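Local coordinates for minor structural protein 4 (Lactococcus phage Tuc2009, PDB 5E7T), which is a structural component of the phage virion that probably serves as a baseplate upper protein, built around an immunoglobulin-like domain, at residues 2-13 / 56-67. Sequence-based numbering, arbitrary orientation.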
loop_
_atom_site.group_PDB
_atom_site.type_symbol
_atom_site.label_atom_id
_atom_site.label_comp_id
_atom_site.label_asym_id
_atom_site.label_seq_id
_atom_site.Cartn_x
_atom_site.Cartn_y
_atom_site.Cartn_z
ATOM N N SER A 2 26.495 40.335 2.434
ATOM C CA SER A 2 25.305 39.920 1.661
ATOM C C SER A 2 24.095 39.719 2.599
ATOM O O SER A 2 22.949 40.025 2.235
ATOM C CB SER A 2 25.597 38.622 0.905
ATOM O OG SER A 2 26.131 37.619 1.761
ATOM N N GLY A 3 24.393 39.228 3.801
ATOM C CA GLY A 3 23.424 38.991 4.849
ATOM C C GLY A 3 24.052 38.287 6.027
ATOM O O GLY A 3 25.250 38.419 6.309
ATOM N N PHE A 4 23.204 37.549 6.714
ATOM C CA PHE A 4 23.479 36.749 7.885
ATOM C C PHE A 4 23.401 35.351 7.336
ATOM O O PHE A 4 22.420 35.005 6.682
ATOM C CB PHE A 4 22.390 37.034 8.947
ATOM C CG PHE A 4 22.241 36.073 10.096
ATOM C CD1 PHE A 4 23.309 35.804 10.941
ATOM C CD2 PHE A 4 21.014 35.501 10.385
ATOM C CE1 PHE A 4 23.167 34.919 12.014
ATOM C CE2 PHE A 4 20.868 34.629 11.469
ATOM C CZ PHE A 4 21.946 34.343 12.274
ATOM N N ASN A 5 24.473 34.584 7.488
ATOM C CA ASN A 5 24.559 33.262 6.906
ATOM C C ASN A 5 24.729 32.191 7.944
ATOM O O ASN A 5 25.659 32.262 8.762
ATOM C CB ASN A 5 25.717 33.228 5.921
ATOM C CG ASN A 5 25.460 34.033 4.676
ATOM O OD1 ASN A 5 24.842 33.554 3.730
ATOM N ND2 ASN A 5 25.918 35.275 4.640
ATOM N N VAL A 6 23.839 31.182 7.900
ATOM C CA VAL A 6 23.928 30.023 8.790
ATOM C C VAL A 6 24.279 28.806 7.943
ATOM O O VAL A 6 23.566 28.502 6.987
ATOM C CB VAL A 6 22.682 29.790 9.692
ATOM C CG1 VAL A 6 22.812 28.491 10.482
ATOM C CG2 VAL A 6 22.463 30.958 10.639
ATOM N N VAL A 7 25.376 28.130 8.291
ATOM C CA VAL A 7 25.865 26.938 7.604
ATOM C C VAL A 7 25.300 25.668 8.239
ATOM O O VAL A 7 25.417 25.478 9.450
ATOM C CB VAL A 7 27.408 26.898 7.590
ATOM C CG1 VAL A 7 27.907 25.593 6.991
ATOM C CG2 VAL A 7 27.978 28.080 6.820
ATOM N N ILE A 8 24.735 24.777 7.414
ATOM C CA ILE A 8 24.210 23.488 7.848
ATOM C C ILE A 8 24.912 22.408 7.058
ATOM O O ILE A 8 24.733 22.307 5.838
ATOM C CB ILE A 8 22.672 23.373 7.759
ATOM C CG1 ILE A 8 21.997 24.379 8.684
ATOM C CG2 ILE A 8 22.229 21.953 8.105
ATOM C CD1 ILE A 8 20.609 24.648 8.332
ATOM N N GLU A 9 25.729 21.618 7.769
ATOM C CA GLU A 9 26.490 20.485 7.270
ATOM C C GLU A 9 25.646 19.244 7.438
ATOM O O GLU A 9 25.126 19.012 8.528
ATOM C CB GLU A 9 27.786 20.347 8.066
ATOM C CG GLU A 9 28.871 21.321 7.648
ATOM C CD GLU A 9 30.164 21.212 8.430
ATOM O OE1 GLU A 9 30.425 20.146 9.042
ATOM O OE2 GLU A 9 30.924 22.208 8.419
ATOM N N HIS A 10 25.505 18.444 6.380
ATOM C CA HIS A 10 24.671 17.238 6.407
ATOM C C HIS A 10 25.324 15.993 5.769
ATOM O O HIS A 10 26.455 16.056 5.278
ATOM C CB HIS A 10 23.326 17.538 5.741
ATOM C CG HIS A 10 23.481 17.922 4.303
ATOM N ND1 HIS A 10 23.831 19.205 3.931
ATOM C CD2 HIS A 10 23.392 17.158 3.199
ATOM C CE1 HIS A 10 23.939 19.176 2.619
ATOM N NE2 HIS A 10 23.697 17.963 2.139
ATOM N N ASP A 11 24.585 14.873 5.753
ATOM C CA ASP A 11 25.050 13.596 5.214
ATOM C C ASP A 11 24.539 13.242 3.811
ATOM O O ASP A 11 24.852 12.150 3.342
ATOM C CB ASP A 11 24.720 12.462 6.193
ATOM C CG ASP A 11 23.251 12.234 6.483
ATOM O OD1 ASP A 11 22.422 13.079 6.072
ATOM O OD2 ASP A 11 22.930 11.233 7.166
ATOM N N SER A 12 23.763 14.127 3.142
ATOM C CA SER A 12 23.240 13.878 1.796
ATOM C C SER A 12 24.229 14.278 0.724
ATOM O O SER A 12 24.979 15.264 0.847
ATOM C CB SER A 12 21.907 14.592 1.570
ATOM O OG SER A 12 21.419 14.468 0.241
ATOM N N GLU A 13 24.193 13.539 -0.377
ATOM C CA GLU A 13 25.072 13.889 -1.481
ATOM C C GLU A 13 24.348 14.847 -2.390
ATOM O O GLU A 13 24.808 15.125 -3.486
ATOM C CB GLU A 13 25.519 12.638 -2.231
ATOM C CG GLU A 13 26.583 11.852 -1.495
ATOM C CD GLU A 13 27.896 12.561 -1.236
ATOM O OE1 GLU A 13 28.337 13.376 -2.085
ATOM O OE2 GLU A 13 28.509 12.254 -0.189
ATOM N N ARG A 56 28.812 20.216 -1.726
ATOM C CA ARG A 56 28.714 18.872 -1.172
ATOM C C ARG A 56 28.698 18.882 0.345
ATOM O O ARG A 56 29.624 19.391 0.957
ATOM C CB ARG A 56 29.820 17.961 -1.733
ATOM C CG ARG A 56 29.860 16.585 -1.109
ATOM C CD ARG A 56 30.941 15.720 -1.672
ATOM N NE ARG A 56 30.784 14.354 -1.178
ATOM C CZ ARG A 56 31.706 13.689 -0.494
ATOM N NH1 ARG A 56 32.879 14.249 -0.229
ATOM N NH2 ARG A 56 31.468 12.451 -0.082
ATOM N N ASN A 57 27.630 18.376 0.941
ATOM C CA ASN A 57 27.492 18.266 2.387
ATOM C C ASN A 57 27.314 19.579 3.150
ATOM O O ASN A 57 27.168 19.505 4.364
ATOM C CB ASN A 57 28.672 17.483 2.993
ATOM C CG ASN A 57 28.896 16.091 2.466
ATOM O OD1 ASN A 57 27.960 15.332 2.210
ATOM N ND2 ASN A 57 30.161 15.692 2.397
ATOM N N LYS A 58 27.316 20.760 2.491
ATOM C CA LYS A 58 27.153 22.054 3.180
ATOM C C LYS A 58 26.125 22.972 2.515
ATOM O O LYS A 58 26.353 23.476 1.397
ATOM C CB LYS A 58 28.494 22.819 3.294
ATOM C CG LYS A 58 29.606 22.109 4.015
ATOM C CD LYS A 58 30.857 22.958 4.132
ATOM C CE LYS A 58 30.768 23.978 5.231
ATOM N NZ LYS A 58 31.995 24.808 5.319
ATOM N N ILE A 59 25.017 23.242 3.252
ATOM C CA ILE A 59 23.905 24.159 2.891
ATOM C C ILE A 59 24.258 25.504 3.510
ATOM O O ILE A 59 24.676 25.546 4.664
ATOM C CB ILE A 59 22.518 23.680 3.457
ATOM C CG1 ILE A 59 22.211 22.201 3.116
ATOM C CG2 ILE A 59 21.367 24.617 3.027
ATOM C CD1 ILE A 59 20.932 21.639 3.725
ATOM N N ASN A 60 24.086 26.595 2.771
ATOM C CA ASN A 60 24.330 27.921 3.316
ATOM C C ASN A 60 22.991 28.612 3.274
ATOM O O ASN A 60 22.435 28.846 2.183
ATOM C CB ASN A 60 25.388 28.674 2.530
ATOM C CG ASN A 60 25.443 30.134 2.871
ATOM O OD1 ASN A 60 24.662 30.944 2.373
ATOM N ND2 ASN A 60 26.360 30.506 3.725
ATOM N N VAL A 61 22.452 28.905 4.473
ATOM C CA VAL A 61 21.156 29.538 4.642
ATOM C C VAL A 61 21.361 31.039 4.808
ATOM O O VAL A 61 21.796 31.485 5.867
ATOM C CB VAL A 61 20.387 28.902 5.822
ATOM C CG1 VAL A 61 18.964 29.434 5.894
ATOM C CG2 VAL A 61 20.389 27.380 5.736
ATOM N N GLU A 62 21.115 31.807 3.739
ATOM C CA GLU A 62 21.246 33.264 3.768
ATOM C C GLU A 62 19.930 33.892 4.129
ATOM O O GLU A 62 18.930 33.775 3.394
ATOM C CB GLU A 62 21.748 33.833 2.441
ATOM C CG GLU A 62 21.949 35.335 2.490
ATOM C CD GLU A 62 22.618 35.939 1.276
ATOM O OE1 GLU A 62 23.835 35.712 1.088
ATOM O OE2 GLU A 62 21.932 36.673 0.531
ATOM N N LEU A 63 19.949 34.591 5.262
ATOM C CA LEU A 63 18.807 35.310 5.814
ATOM C C LEU A 63 19.064 36.814 5.755
ATOM O O LEU A 63 20.229 37.230 5.808
ATOM C CB LEU A 63 18.609 34.891 7.278
ATOM C CG LEU A 63 18.192 33.462 7.501
ATOM C CD1 LEU A 63 18.625 33.002 8.859
ATOM C CD2 LEU A 63 16.680 33.251 7.214
ATOM N N PRO A 64 18.011 37.661 5.703
ATOM C CA PRO A 64 18.251 39.112 5.724
ATOM C C PRO A 64 19.040 39.528 6.973
ATOM O O PRO A 64 18.812 38.980 8.065
ATOM C CB PRO A 64 16.836 39.702 5.702
ATOM C CG PRO A 64 15.988 38.632 5.075
ATOM C CD PRO A 64 16.562 37.364 5.633
ATOM N N SER A 65 20.013 40.459 6.776
ATOM C CA SER A 65 20.925 41.004 7.786
ATOM C C SER A 65 20.229 41.457 9.077
ATOM O O SER A 65 20.822 41.395 10.152
ATOM C CB SER A 65 21.741 42.147 7.191
ATOM O OG SER A 65 22.887 41.679 6.498
ATOM N N VAL A 66 18.969 41.894 8.965
ATOM C CA VAL A 66 18.135 42.346 10.074
ATOM C C VAL A 66 17.879 41.200 11.105
ATOM O O VAL A 66 17.757 41.486 12.298
ATOM C CB VAL A 66 16.841 43.035 9.546
ATOM C CG1 VAL A 66 16.116 42.196 8.490
ATOM C CG2 VAL A 66 15.903 43.456 10.672
ATOM N N TYR A 67 17.867 39.924 10.665
ATOM C CA TYR A 67 17.660 38.785 11.569
ATOM C C TYR A 67 18.903 38.349 12.324
ATOM O O TYR A 67 18.789 37.591 13.280
ATOM C CB TYR A 67 17.038 37.591 10.838
ATOM C CG TYR A 67 15.704 37.924 10.222
ATOM C CD1 TYR A 67 14.588 38.172 11.016
ATOM C CD2 TYR A 67 15.558 38.018 8.843
ATOM C CE1 TYR A 67 13.366 38.537 10.455
ATOM C CE2 TYR A 67 14.334 38.358 8.268
ATOM C CZ TYR A 67 13.242 38.627 9.077
ATOM O OH TYR A 67 12.038 38.967 8.501
#
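Phe4 to Glu9 pair with Leu63 to Lys58 as neighbouring antiparallel strands in the sheet of the immunoglobulin-like domain, with 98-103 flanking 4-10 and 45-55 flanking 58-63. Reciprocal N-H to O bonds close the hydrogen-bonded pairs Phe4–Leu63, Val6–Val61 and Ile8–Ile59, Val61 N lying 2.8 Å from Val6 O. His10 N to Asn57 O adds one more. Between these pairs CA-H...O contacts add to the ladder, such as Asn5 CA to Val61 O at 3.4 Å.

Apolar side chains line the face bearing Phe4, Val6 and Ile8, which packs against Met89 and Phe91 of strand 87-94. With CG anti to its N (chi1 164°), the Phe4 ring comes alongside Leu63, CD2 reaching Leu63 CD1 at 3.8 Å. Ile8 CD1 meets Val61 CG2. The His10 and Ile59 side chains cross at about a right angle, Ile59 CG1 meeting ND1 and CE1, while Asn57 CA makes a CH-pi contact over one ring face, 3.9 Å from the centroid.

The face of Asn5, Val7 and Glu9 is more mixed. Val7 CG1 packs on Lys58 CE. Glu9 OE2 and Lys58 NZ both hydrogen-bond to Tyr102 OH; Lys58 NZ also salt-bridges Asp273 of a Minor structural protein 5 chain. Ser2 OG donates a hydrogen bond to Glu62 OE1 from above the carboxylate plane. Beyond the strands, Arg56 forms a side-on salt bridge with Glu13: NE takes the syn lone pair of OE1 at 2.8 Å, and NH2 reaches OE2 at 3.0 Å.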